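Local atomic coordinates of beta-lactamase OXA-2 (Salmonella typhimurium, PDB entry 1K38), a protein that hydrolyses beta-lactam antibiotics, oxacillin among them, as a class D serine beta-lactamase, and so gives its bacterial host resistance to these drugs. Residues 116-119 / 120-123. Numbering follows the deposited sequence.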
# COMPACT_ATOMS: atom_id res chain seq x y z
N ALA A 116 1.24 27.31 6.29
CA ALA A 116 1.29 26.21 7.24
C ALA A 116 0.19 26.38 8.28
O ALA A 116 -0.45 25.41 8.68
CB ALA A 116 2.65 26.16 7.92
N ARG A 117 -0.04 27.62 8.71
CA ARG A 117 -1.08 27.90 9.69
C ARG A 117 -2.45 27.59 9.10
O ARG A 117 -3.30 27.00 9.76
CB ARG A 117 -1.02 29.36 10.13
CG ARG A 117 0.20 29.71 10.95
CD ARG A 117 0.26 31.19 11.30
NE ARG A 117 1.45 31.51 12.09
CZ ARG A 117 1.62 31.19 13.36
NH1 ARG A 117 0.67 30.53 14.02
NH2 ARG A 117 2.74 31.51 13.99
N ARG A 118 -2.67 28.00 7.85
CA ARG A 118 -3.94 27.74 7.19
C ARG A 118 -4.20 26.25 7.03
O ARG A 118 -5.31 25.78 7.25
CB ARG A 118 -4.00 28.43 5.82
CG ARG A 118 -4.19 29.94 5.90
CD ARG A 118 -4.58 30.52 4.55
NE ARG A 118 -3.51 30.45 3.57
CZ ARG A 118 -2.39 31.16 3.63
NH1 ARG A 118 -2.19 32.01 4.62
NH2 ARG A 118 -1.46 31.03 2.69
N TYR A 119 -3.17 25.50 6.63
CA TYR A 119 -3.31 24.06 6.46
C TYR A 119 -3.65 23.39 7.79
O TYR A 119 -4.55 22.55 7.86
CB TYR A 119 -2.02 23.44 5.92
CG TYR A 119 -1.81 23.56 4.43
CD1 TYR A 119 -2.83 23.22 3.54
CD2 TYR A 119 -0.58 23.94 3.91
CE1 TYR A 119 -2.62 23.26 2.16
CE2 TYR A 119 -0.36 23.99 2.53
CZ TYR A 119 -1.38 23.65 1.67
OH TYR A 119 -1.15 23.67 0.31
N LEU A 120 -2.92 23.75 8.84
CA LEU A 120 -3.15 23.17 10.15
C LEU A 120 -4.56 23.46 10.64
O LEU A 120 -5.20 22.61 11.25
CB LEU A 120 -2.12 23.69 11.16
CG LEU A 120 -0.71 23.11 11.03
CD1 LEU A 120 0.29 23.95 11.84
CD2 LEU A 120 -0.72 21.67 11.50
N LYS A 121 -5.04 24.67 10.36
CA LYS A 121 -6.37 25.06 10.78
C LYS A 121 -7.44 24.30 10.01
O LYS A 121 -8.46 23.90 10.58
CB LYS A 121 -6.56 26.57 10.58
CG LYS A 121 -7.85 27.11 11.18
CD LYS A 121 -8.02 28.61 10.92
CE LYS A 121 -8.47 28.89 9.49
NZ LYS A 121 -7.53 28.36 8.46
N LYS A 122 -7.22 24.08 8.71
CA LYS A 122 -8.21 23.38 7.90
C LYS A 122 -8.38 21.91 8.30
O LYS A 122 -9.43 21.32 8.04
CB LYS A 122 -7.88 23.50 6.41
CG LYS A 122 -6.70 22.67 5.92
CD LYS A 122 -6.22 23.18 4.56
CE LYS A 122 -7.35 23.28 3.54
NZ LYS A 122 -6.91 23.94 2.28
N ILE A 123 -7.37 21.32 8.93
CA ILE A 123 -7.50 19.93 9.37
C ILE A 123 -7.65 19.83 10.88
O ILE A 123 -7.65 18.74 11.44
CB ILE A 123 -6.31 19.04 8.92
CG1 ILE A 123 -4.99 19.57 9.49
CG2 ILE A 123 -6.24 18.98 7.40
CD1 ILE A 123 -3.82 18.61 9.28
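Arg118 O takes the N-H of Lys122 at 2.9 Å, measured to Lys122 N, in the last full turn of helix 113-122. Lys122 N lies 23° out of the plane of that carbonyl, and nearly the same tilt recurs one and two residues earlier, where Lys121 N bonds to Arg117 O and Leu120 N to Ala116 O. Lys121 also reaches back to Arg118: its chain starts out extended, then folds at chi3 (77°) and chi4 (-59°), which returns NZ to 3.6 Å from Arg118 O. The guanidinium group of Arg118 stays apart from that ammonium, with 6.7 Å between Arg118 NE and Lys121 NZ.

The i to i+4 pattern weakens at Ile123, the first residue to leave helical geometry: its N lies a longer 3.3 Å from Tyr119 O, in a more bent bond that is less certain in the model. This C-terminal turn belongs to the penicillin-binding transpeptidase fold and packs on helix 56-64, which follows the segment carrying Ser51, the predicted acyl-ester serine, and the carboxylated Lys54; the contact itself lies away from those sites. Lys122 and Tyr119 run side by side, pointing the same way. The lysine chain passes the rim of the ring, Lys122 CD standing 3.5 Å from Tyr119 CD1, near the ring plane. The ring stacks on Phe60, and its hydroxyl hydrogen-bonds to Asp63.

On the buried side, the branch point of Leu120 lies off the oxygen end of the carbonyl one turn back, CG being 3.3 Å from Ala116 O, while the side chain also meets Phe53, Phe60 and Pro130. Ile123 packs against Pro56 and Phe60, and Tyr119 reaches Ala64 at the far end of helix 56-64. Arg117, lying against Pro130, forms a salt bridge with Asp113 and a hydrogen bond with Ser131.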